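Local coordinates for putative protein (Aquifex aeolicus, PDB 1T6T) that is of unknown function but carries a Toprim domain of the RNase M5-like group, and so probably takes part in nucleic-acid processing, at residues S9-E14 with N99-W104. Numbering follows the deposited sequence.
Sequences SEWIKE and NFLKKW
Trp11 of helix 8-18 reaches across to Phe100, Leu101 and Trp104, which meet its indole from segment 99-104, Leu101 over one face. The side chain leaves its helix with CG anti to the backbone N (chi1 -179°), and this carries the ring out toward the other segment. CB meets the six-membered rim of Trp104 first, lying 3.8 Å from Trp104 CZ3 and near the plane of that ring; Trp104 closes a type I beta turn from Leu101, its N bonded to Leu101 O. Trp11 CG follows at 4.0 Å from the same Trp104 CZ3. The two indoles form an offset edge-to-face pair, the edge of Trp104 turned toward the face of Trp11 with the planes at 78°. Next along the ring, Trp11 CD1 touches Phe100 CD2 at 3.9 Å, as the two side chains run antiparallel past one another. The indole's polar atom is satisfied as well, since NE1 hydrogen-bonds to the carbonyl oxygen of Phe97, which helps to hold the ring in this rotation. Leu101 covers its face: Leu101 CD2 makes a CH-pi contact 3.8 Å from the centroid of the five-membered ring of Trp11, and comes closest at Trp11 CE2, 3.5 Å away. Farther out, Leu101 CD1 packs 3.6 Å from Trp11 CZ2. With an alanine here, Leu101 CD2 and Phe100 would probably lose the surface they pack on, and the Phe97 carbonyl its indole donor. The arrangement is an aromatic and aliphatic cluster joining the N-terminal helix to the last helix, which follows strand 92-94, outermost on one side of this chain's parallel sheet in the Toprim fold.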
ATOM      1  N   SER B   9     -23.229  12.002   2.036  1.00 26.56           N
ATOM      2  CA  SER B   9     -24.315  11.171   1.532  1.00 26.45           C
ATOM      3  C   SER B   9     -24.532  11.391   0.037  1.00 25.33           C
ATOM      4  O   SER B   9     -24.667  10.431  -0.723  1.00 24.40           O
ATOM      5  CB  SER B   9     -25.610  11.477   2.289  1.00 29.27           C
ATOM      6  OG  SER B   9     -26.704  10.786   1.710  1.00 33.68           O
ATOM      7  N   GLU B  10     -24.569  12.652  -0.383  1.00 22.54           N
ATOM      8  CA  GLU B  10     -24.770  12.960  -1.794  1.00 23.29           C
ATOM      9  C   GLU B  10     -23.538  12.575  -2.607  1.00 20.22           C
ATOM     10  O   GLU B  10     -23.647  12.202  -3.772  1.00 18.98           O
ATOM     11  CB  GLU B  10     -25.075  14.448  -1.985  1.00 26.24           C
ATOM     12  CG  GLU B  10     -26.309  14.931  -1.232  1.00 31.97           C
ATOM     13  CD  GLU B  10     -26.761  16.314  -1.668  1.00 34.70           C
ATOM     14  OE1 GLU B  10     -25.900  17.201  -1.847  1.00 35.80           O
ATOM     15  OE2 GLU B  10     -27.985  16.518  -1.826  1.00 38.85           O
ATOM     16  N   TRP B  11     -22.367  12.672  -1.982  1.00 18.65           N
ATOM     17  CA  TRP B  11     -21.105  12.323  -2.636  1.00 17.83           C
ATOM     18  C   TRP B  11     -21.130  10.825  -2.958  1.00 16.77           C
ATOM     19  O   TRP B  11     -20.773  10.400  -4.058  1.00 17.34           O
ATOM     20  CB  TRP B  11     -19.937  12.645  -1.697  1.00 14.80           C
ATOM     21  CG  TRP B  11     -18.578  12.351  -2.251  1.00 15.74           C
ATOM     22  CD1 TRP B  11     -17.800  13.176  -3.016  1.00 14.61           C
ATOM     23  CD2 TRP B  11     -17.824  11.152  -2.059  1.00 13.08           C
ATOM     24  NE1 TRP B  11     -16.601  12.563  -3.307  1.00 16.51           N
ATOM     25  CE2 TRP B  11     -16.591  11.319  -2.731  1.00 15.84           C
ATOM     26  CE3 TRP B  11     -18.067   9.951  -1.381  1.00 15.56           C
ATOM     27  CZ2 TRP B  11     -15.604  10.329  -2.743  1.00 14.37           C
ATOM     28  CZ3 TRP B  11     -17.083   8.964  -1.396  1.00 15.56           C
ATOM     29  CH2 TRP B  11     -15.867   9.163  -2.072  1.00 15.11           C
ATOM     30  N   ILE B  12     -21.568  10.033  -1.988  1.00 17.53           N
ATOM     31  CA  ILE B  12     -21.656   8.587  -2.161  1.00 18.29           C
ATOM     32  C   ILE B  12     -22.670   8.228  -3.247  1.00 19.22           C
ATOM     33  O   ILE B  12     -22.446   7.316  -4.039  1.00 18.13           O
ATOM     34  CB  ILE B  12     -22.049   7.900  -0.833  1.00 18.50           C
ATOM     35  CG1 ILE B  12     -20.884   8.003   0.156  1.00 21.25           C
ATOM     36  CG2 ILE B  12     -22.418   6.446  -1.078  1.00 20.03           C
ATOM     37  CD1 ILE B  12     -21.168   7.416   1.522  1.00 24.37           C
ATOM     38  N   LYS B  13     -23.786   8.948  -3.282  1.00 19.31           N
ATOM     39  CA  LYS B  13     -24.813   8.695  -4.285  1.00 20.73           C
ATOM     40  C   LYS B  13     -24.258   8.964  -5.682  1.00 18.75           C
ATOM     41  O   LYS B  13     -24.492   8.195  -6.616  1.00 17.89           O
ATOM     42  CB  LYS B  13     -26.027   9.591  -4.034  1.00 24.52           C
ATOM     43  CG  LYS B  13     -27.140   9.421  -5.059  1.00 30.07           C
ATOM     44  CD  LYS B  13     -28.322  10.335  -4.761  1.00 35.35           C
ATOM     45  CE  LYS B  13     -29.004   9.957  -3.452  1.00 38.33           C
ATOM     46  NZ  LYS B  13     -30.153  10.859  -3.141  1.00 41.48           N
ATOM     47  N   GLU B  14     -23.520  10.058  -5.817  1.00 16.71           N
ATOM     48  CA  GLU B  14     -22.933  10.433  -7.095  1.00 17.61           C
ATOM     49  C   GLU B  14     -21.854   9.427  -7.499  1.00 15.43           C
ATOM     50  O   GLU B  14     -21.727   9.069  -8.668  1.00 14.19           O
ATOM     51  CB  GLU B  14     -22.329  11.832  -6.996  1.00 20.03           C
ATOM     52  CG  GLU B  14     -22.541  12.678  -8.230  1.00 30.41           C
ATOM     53  CD  GLU B  14     -24.014  12.839  -8.570  1.00 33.09           C
ATOM     54  OE1 GLU B  14     -24.766  13.385  -7.735  1.00 36.85           O
ATOM     55  OE2 GLU B  14     -24.419  12.416  -9.672  1.00 35.21           O
ATOM     56  N   ASN B  99     -10.804  14.772  -5.127  1.00 15.89           N
ATOM     57  CA  ASN B  99     -10.565  16.185  -4.853  1.00 17.26           C
ATOM     58  C   ASN B  99     -11.686  16.822  -4.049  1.00 17.34           C
ATOM     59  O   ASN B  99     -11.446  17.744  -3.271  1.00 18.20           O
ATOM     60  CB  ASN B  99     -10.355  16.970  -6.150  1.00 18.19           C
ATOM     61  CG  ASN B  99      -9.028  16.658  -6.807  1.00 18.40           C
ATOM     62  OD1 ASN B  99      -8.091  16.190  -6.153  1.00 18.56           O
ATOM     63  ND2 ASN B  99      -8.934  16.928  -8.103  1.00 19.80           N
ATOM     64  N   PHE B 100     -12.907  16.336  -4.233  1.00 17.57           N
ATOM     65  CA  PHE B 100     -14.040  16.883  -3.501  1.00 19.72           C
ATOM     66  C   PHE B 100     -13.898  16.627  -1.998  1.00 19.46           C
ATOM     67  O   PHE B 100     -14.256  17.475  -1.179  1.00 19.94           O
ATOM     68  CB  PHE B 100     -15.347  16.273  -4.005  1.00 22.42           C
ATOM     69  CG  PHE B 100     -16.530  17.185  -3.851  1.00 28.03           C
ATOM     70  CD1 PHE B 100     -16.757  18.207  -4.768  1.00 30.32           C
ATOM     71  CD2 PHE B 100     -17.396  17.049  -2.769  1.00 29.74           C
ATOM     72  CE1 PHE B 100     -17.832  19.086  -4.609  1.00 32.06           C
ATOM     73  CE2 PHE B 100     -18.471  17.922  -2.602  1.00 30.64           C
ATOM     74  CZ  PHE B 100     -18.689  18.942  -3.524  1.00 31.19           C
ATOM     75  N   LEU B 101     -13.365  15.462  -1.640  1.00 16.84           N
ATOM     76  CA  LEU B 101     -13.188  15.106  -0.237  1.00 17.40           C
ATOM     77  C   LEU B 101     -12.190  16.007   0.486  1.00 18.80           C
ATOM     78  O   LEU B 101     -12.199  16.090   1.717  1.00 18.44           O
ATOM     79  CB  LEU B 101     -12.730  13.646  -0.109  1.00 17.21           C
ATOM     80  CG  LEU B 101     -13.683  12.554  -0.608  1.00 17.49           C
ATOM     81  CD1 LEU B 101     -13.041  11.184  -0.406  1.00 15.71           C
ATOM     82  CD2 LEU B 101     -15.003  12.638   0.139  1.00 17.09           C
ATOM     83  N   LYS B 102     -11.332  16.678  -0.272  1.00 18.56           N
ATOM     84  CA  LYS B 102     -10.329  17.553   0.320  1.00 20.95           C
ATOM     85  C   LYS B 102     -10.938  18.711   1.110  1.00 22.38           C
ATOM     86  O   LYS B 102     -10.264  19.321   1.940  1.00 22.29           O
ATOM     87  CB  LYS B 102      -9.402  18.097  -0.767  1.00 20.81           C
ATOM     88  CG  LYS B 102      -8.560  17.022  -1.440  1.00 20.48           C
ATOM     89  CD  LYS B 102      -7.717  17.597  -2.567  1.00 21.57           C
ATOM     90  CE  LYS B 102      -6.816  16.535  -3.169  1.00 22.82           C
ATOM     91  NZ  LYS B 102      -6.014  17.076  -4.299  1.00 23.03           N
ATOM     92  N   LYS B 103     -12.212  19.002   0.862  1.00 22.06           N
ATOM     93  CA  LYS B 103     -12.886  20.092   1.557  1.00 25.08           C
ATOM     94  C   LYS B 103     -13.533  19.636   2.860  1.00 24.69           C
ATOM     95  O   LYS B 103     -13.964  20.462   3.664  1.00 24.33           O
ATOM     96  CB  LYS B 103     -13.950  20.726   0.655  1.00 27.93           C
ATOM     97  CG  LYS B 103     -15.161  19.840   0.392  1.00 33.39           C
ATOM     98  CD  LYS B 103     -16.153  20.511  -0.554  1.00 38.24           C
ATOM     99  CE  LYS B 103     -15.560  20.698  -1.944  1.00 40.03           C
ATOM    100  NZ  LYS B 103     -16.478  21.446  -2.848  1.00 43.49           N
ATOM    101  N   TRP B 104     -13.601  18.325   3.074  1.00 21.56           N
ATOM    102  CA  TRP B 104     -14.208  17.798   4.290  1.00 21.24           C
ATOM    103  C   TRP B 104     -13.187  17.149   5.211  1.00 19.44           C
ATOM    104  O   TRP B 104     -12.036  16.940   4.833  1.00 18.41           O
ATOM    105  CB  TRP B 104     -15.313  16.791   3.951  1.00 22.46           C
ATOM    106  CG  TRP B 104     -16.438  17.389   3.155  1.00 25.61           C
ATOM    107  CD1 TRP B 104     -16.926  18.662   3.254  1.00 26.45           C
ATOM    108  CD2 TRP B 104     -17.230  16.732   2.159  1.00 27.16           C
ATOM    109  NE1 TRP B 104     -17.971  18.839   2.378  1.00 26.36           N
ATOM    110  CE2 TRP B 104     -18.180  17.670   1.695  1.00 28.24           C
ATOM    111  CE3 TRP B 104     -17.231  15.441   1.614  1.00 27.34           C
ATOM    112  CZ2 TRP B 104     -19.124  17.358   0.708  1.00 30.13           C
ATOM    113  CZ3 TRP B 104     -18.169  15.130   0.633  1.00 29.00           C
ATOM    114  CH2 TRP B 104     -19.103  16.087   0.192  1.00 29.83           C
TER